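Local coordinates for putative transcriptional regulator (Streptomyces coelicolor A3, PDB 2PQQ), which probably binds cAMP through this N-terminal domain and, in the full-length protein, probably controls transcription through a separate DNA-binding domain, at residues S27-L33 and E100-L106; D4-R8 and S21-R25. All blocks are in the same frame, centred on the assembly; numbering follows the deposited sequence.

Interaction 1: S27-L33 and E100-L106; sequences SMSEVTL and EVKLLAL
Met28, a selenomethionine, leans across onto Leu104, Ala105 and Leu106 of strand 101-107. Its CB lies 3.3 Å from Ala105 O. CG stays near that same oxygen and meets Leu106 CB at 4.1 Å. SE then rests on Leu104 CB at 3.9 Å. A bend at the last torsion (chi3 110°) turns CE back toward the strand, where it stops 3.6 Å from Leu104 O. The Met28 side chain crosses those of Leu104 and Leu106 at about a right angle, and Leu7 also touches it.

Beyond Met28, residues 29-33 and 101-105 pair as antiparallel strands. They belong to the beta-roll of a cyclic nucleotide-binding domain, the cupin-like fold of the CRP family. Ser29 with Ala105, Val31 with Leu103 and Leu33 with Val101 are the hydrogen-bonded pairs. Each pair makes two backbone bonds, six in all. Strand 45-54 pairs along the other edge of strand 101-107.

The side chains of Val31, Leu33, Val101, Leu103 and Ala105 share one face. There Leu103 CD1 touches both Val31 CG1, at 3.7 Å, and Leu33 CG, at 4.0 Å. Leu39 adds to this apolar patch. Glu30, Thr32, Lys102 and Leu104 occupy the other face. Lys102 runs beside Thr32, with CG 4.0 Å from Thr32 CB. Its NZ stays 5.0 Å from Glu30 OE2, so the opposite charges do not touch.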
# COMPACT_ATOMS: atom_id res chain seq x y z
N SER A 27 -8.79 -30.42 -12.76
CA SER A 27 -9.78 -29.37 -13.09
C SER A 27 -9.30 -28.40 -14.14
O SER A 27 -10.11 -27.71 -14.76
CB SER A 27 -10.15 -28.61 -11.83
OG SER A 27 -10.92 -29.46 -11.01
N MSE A 28 -7.98 -28.35 -14.36
CA MSE A 28 -7.40 -27.33 -15.24
C MSE A 28 -7.37 -27.75 -16.71
O MSE A 28 -7.42 -28.94 -17.04
CB MSE A 28 -5.99 -26.95 -14.77
CG MSE A 28 -5.99 -26.25 -13.41
SE MSE A 28 -4.20 -26.02 -12.67
CE MSE A 28 -4.12 -24.07 -12.88
N SER A 29 -7.31 -26.75 -17.59
CA SER A 29 -7.14 -27.01 -19.01
C SER A 29 -5.78 -26.55 -19.54
O SER A 29 -5.21 -25.55 -19.05
CB SER A 29 -8.30 -26.45 -19.83
OG SER A 29 -8.81 -25.27 -19.23
N GLU A 30 -5.26 -27.31 -20.50
CA GLU A 30 -3.97 -27.03 -21.12
C GLU A 30 -4.16 -25.95 -22.18
O GLU A 30 -5.13 -25.98 -22.93
CB GLU A 30 -3.43 -28.29 -21.81
CG GLU A 30 -2.31 -28.99 -21.08
CD GLU A 30 -0.95 -28.38 -21.41
OE1 GLU A 30 -0.63 -27.31 -20.83
OE2 GLU A 30 -0.22 -28.97 -22.25
N VAL A 31 -3.26 -24.98 -22.20
CA VAL A 31 -3.22 -23.95 -23.24
C VAL A 31 -1.78 -23.94 -23.81
O VAL A 31 -0.82 -24.07 -23.06
CB VAL A 31 -3.64 -22.55 -22.66
CG1 VAL A 31 -3.53 -21.48 -23.71
CG2 VAL A 31 -5.07 -22.59 -22.11
N THR A 32 -1.63 -23.84 -25.13
CA THR A 32 -0.29 -23.69 -25.71
C THR A 32 -0.29 -22.54 -26.72
O THR A 32 -1.17 -22.43 -27.56
CB THR A 32 0.29 -25.04 -26.28
OG1 THR A 32 1.38 -24.79 -27.19
CG2 THR A 32 -0.79 -25.82 -26.99
N LEU A 33 0.70 -21.68 -26.58
CA LEU A 33 0.84 -20.51 -27.41
C LEU A 33 2.10 -20.65 -28.24
O LEU A 33 3.10 -21.15 -27.73
CB LEU A 33 0.99 -19.27 -26.53
CG LEU A 33 -0.04 -18.95 -25.48
CD1 LEU A 33 0.42 -17.72 -24.69
CD2 LEU A 33 -1.35 -18.70 -26.18
N GLU A 100 7.56 -20.28 -27.36
CA GLU A 100 6.59 -21.35 -27.19
C GLU A 100 6.21 -21.34 -25.72
O GLU A 100 7.08 -21.37 -24.85
CB GLU A 100 7.19 -22.70 -27.57
CG GLU A 100 6.19 -23.84 -27.48
CD GLU A 100 6.70 -25.02 -26.68
OE1 GLU A 100 7.54 -25.80 -27.20
OE2 GLU A 100 6.23 -25.18 -25.53
N VAL A 101 4.91 -21.27 -25.44
CA VAL A 101 4.44 -21.27 -24.06
C VAL A 101 3.38 -22.36 -23.85
O VAL A 101 2.53 -22.59 -24.71
CB VAL A 101 3.83 -19.90 -23.64
CG1 VAL A 101 3.43 -19.90 -22.16
CG2 VAL A 101 4.81 -18.74 -23.92
N LYS A 102 3.44 -23.01 -22.69
CA LYS A 102 2.36 -23.87 -22.23
C LYS A 102 1.93 -23.37 -20.87
O LYS A 102 2.76 -22.91 -20.06
CB LYS A 102 2.80 -25.33 -22.17
CG LYS A 102 2.99 -25.98 -23.53
CD LYS A 102 3.46 -27.44 -23.41
CE LYS A 102 4.05 -27.96 -24.71
NZ LYS A 102 3.06 -27.99 -25.84
N LEU A 103 0.62 -23.43 -20.64
CA LEU A 103 0.00 -22.97 -19.40
C LEU A 103 -1.10 -23.94 -18.97
O LEU A 103 -1.65 -24.67 -19.80
CB LEU A 103 -0.64 -21.58 -19.56
CG LEU A 103 0.04 -20.45 -20.35
CD1 LEU A 103 -0.55 -20.38 -21.73
CD2 LEU A 103 -0.17 -19.14 -19.64
N LEU A 104 -1.43 -23.91 -17.68
CA LEU A 104 -2.61 -24.59 -17.18
C LEU A 104 -3.58 -23.51 -16.72
O LEU A 104 -3.16 -22.60 -16.02
CB LEU A 104 -2.23 -25.50 -16.01
CG LEU A 104 -1.47 -26.75 -16.46
CD1 LEU A 104 -0.94 -27.53 -15.25
CD2 LEU A 104 -2.36 -27.63 -17.34
N ALA A 105 -4.84 -23.60 -17.10
CA ALA A 105 -5.81 -22.54 -16.79
C ALA A 105 -6.90 -23.05 -15.87
O ALA A 105 -7.38 -24.18 -16.04
CB ALA A 105 -6.42 -22.03 -18.08
N LEU A 106 -7.31 -22.24 -14.90
CA LEU A 106 -8.51 -22.58 -14.10
C LEU A 106 -9.49 -21.42 -14.22
O LEU A 106 -9.13 -20.29 -13.94
CB LEU A 106 -8.13 -22.85 -12.63
CG LEU A 106 -9.22 -23.40 -11.68
CD1 LEU A 106 -9.62 -24.87 -11.99
CD2 LEU A 106 -8.85 -23.24 -10.20

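Interaction 2: D4-R8 and S21-R25; sequences DDVLR and SAELR. With FMT (formic acid), chain E.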
# COMPACT_ATOMS: atom_id res chain seq x y z
N ASP A 4 2.66 -32.24 -8.40
CA ASP A 4 2.03 -30.98 -8.74
C ASP A 4 2.72 -29.79 -8.06
O ASP A 4 2.10 -28.77 -7.75
CB ASP A 4 0.53 -31.04 -8.42
CG ASP A 4 -0.20 -32.11 -9.24
OD1 ASP A 4 0.04 -32.17 -10.47
OD2 ASP A 4 -1.00 -32.89 -8.66
N ASP A 5 4.03 -29.93 -7.87
CA ASP A 5 4.81 -28.91 -7.21
C ASP A 5 4.72 -27.62 -7.99
O ASP A 5 4.64 -26.56 -7.39
CB ASP A 5 6.28 -29.35 -7.02
CG ASP A 5 7.13 -28.28 -6.31
OD1 ASP A 5 8.34 -28.19 -6.60
OD2 ASP A 5 6.60 -27.53 -5.45
N VAL A 6 4.69 -27.73 -9.33
CA VAL A 6 4.53 -26.53 -10.19
C VAL A 6 3.32 -25.69 -9.83
O VAL A 6 3.32 -24.46 -10.04
CB VAL A 6 4.55 -26.88 -11.71
CG1 VAL A 6 3.22 -27.49 -12.17
CG2 VAL A 6 4.94 -25.64 -12.58
N LEU A 7 2.28 -26.33 -9.29
CA LEU A 7 1.05 -25.60 -8.98
C LEU A 7 1.08 -24.94 -7.61
O LEU A 7 0.19 -24.16 -7.29
CB LEU A 7 -0.17 -26.52 -9.10
CG LEU A 7 -0.39 -27.20 -10.46
CD1 LEU A 7 -1.63 -28.10 -10.38
CD2 LEU A 7 -0.50 -26.18 -11.62
N ARG A 8 2.11 -25.23 -6.82
CA ARG A 8 2.14 -24.77 -5.44
C ARG A 8 3.17 -23.68 -5.14
O ARG A 8 3.25 -23.21 -4.00
CB ARG A 8 2.33 -25.96 -4.51
CG ARG A 8 1.13 -26.91 -4.50
CD ARG A 8 1.26 -27.89 -3.32
NE ARG A 8 2.47 -28.70 -3.37
CZ ARG A 8 2.55 -29.90 -3.95
NH1 ARG A 8 1.49 -30.42 -4.56
NH2 ARG A 8 3.70 -30.56 -3.93
N SER A 21 -4.18 -30.73 -4.57
CA SER A 21 -3.36 -30.39 -5.74
C SER A 21 -3.71 -31.28 -6.95
O SER A 21 -3.69 -30.82 -8.09
CB SER A 21 -1.88 -30.55 -5.41
OG SER A 21 -1.49 -29.70 -4.34
N ALA A 22 -3.99 -32.57 -6.69
CA ALA A 22 -4.44 -33.47 -7.75
C ALA A 22 -5.80 -33.02 -8.35
O ALA A 22 -5.97 -33.02 -9.58
CB ALA A 22 -4.50 -34.91 -7.23
N GLU A 23 -6.73 -32.60 -7.49
CA GLU A 23 -8.06 -32.14 -7.92
C GLU A 23 -7.95 -30.87 -8.77
O GLU A 23 -8.58 -30.76 -9.81
CB GLU A 23 -8.96 -31.84 -6.72
CG GLU A 23 -9.21 -33.04 -5.79
CD GLU A 23 -9.85 -32.62 -4.45
OE1 GLU A 23 -9.70 -31.44 -4.05
OE2 GLU A 23 -10.51 -33.46 -3.81
N LEU A 24 -7.17 -29.91 -8.27
CA LEU A 24 -6.78 -28.70 -8.99
C LEU A 24 -6.26 -29.03 -10.38
O LEU A 24 -6.74 -28.47 -11.37
CB LEU A 24 -5.71 -27.95 -8.19
CG LEU A 24 -5.13 -26.68 -8.84
CD1 LEU A 24 -6.23 -25.63 -9.30
CD2 LEU A 24 -4.09 -26.08 -7.89
N ARG A 25 -5.28 -29.93 -10.46
CA ARG A 25 -4.69 -30.32 -11.74
C ARG A 25 -5.70 -30.94 -12.70
O ARG A 25 -5.73 -30.56 -13.87
CB ARG A 25 -3.50 -31.28 -11.54
CG ARG A 25 -2.87 -31.77 -12.83
CD ARG A 25 -2.44 -30.62 -13.71
NE ARG A 25 -1.93 -31.05 -15.02
CZ ARG A 25 -2.63 -31.05 -16.14
NH1 ARG A 25 -3.91 -30.67 -16.14
NH2 ARG A 25 -2.06 -31.42 -17.27
C FMT E . 1.21 -31.63 -14.25
O1 FMT E . 0.94 -31.33 -15.42
O2 FMT E . 0.48 -32.33 -13.54
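Leu7 packs against Leu24 and Arg25 of helix 18-27, and Asp4 against Ser21, near the N terminus of this chain, which carries a CRP-type cyclic nucleotide-binding domain. Residues 5-7 have helical backbone angles but lack the regular helix bonds. The close-packed part is apolar. Leu7 CD1 lies 3.9 Å from Arg25 CB and 4.0 Å from Leu24 CD2. The Leu7 side chain crosses that of Arg25 at about a right angle. Phe13, Leu16 and Trp114 add further packing round Leu24. Asp4 CB meets Ser21 CB at 3.9 Å. Both residues are buried.

The polar link is one bond. Arg8 is bent at chi3 (-60°), which brings its guanidinium back over the Asp4-Asp5 backbone. NH1 then donates to Ser21 OG at 3.1 Å, and the oxygen lies close to the guanidinium plane. Ser21 OG also bonds to Asp17 O, while Arg8 NH2 is held by Gly1 O.

The side near the end of Arg25 is looser. Its aliphatic part stays near Asp4, but the chain turns at its second torsion and its end leads away. Asp4 OD1 and Arg25 NE remain 5.1 Å apart, with carboxylate and guanidinium planes 65° apart. A formic acid molecule, probably from the crystallisation liquor, sits beside both residues. Its O2 lies 3.1 Å from Asp4 OD1. Its O1 accepts a bond from Arg25 NE at 2.9 Å, with an N-H...O angle of 159°.

Overall arrangement
From the N terminus, interaction 2 comes first. It closes a short loop of 12 residues, bringing helix 18-27 back against 4-8. The chain passes through Met28 from that helix into strand 29-33, where interaction 1 opens. Interaction 1 closes much later, after 66 residues that hold much of the beta-roll and no helix. The two are therefore in series; they neither nest nor cross. They still meet in space, with centres 13 Å apart. Leu7 touches Met28 and Leu104, Leu24 packs on Leu106, and Arg25 reaches Leu104. Together they join the N-terminal turn and first helix to the sheet at strand 101-107.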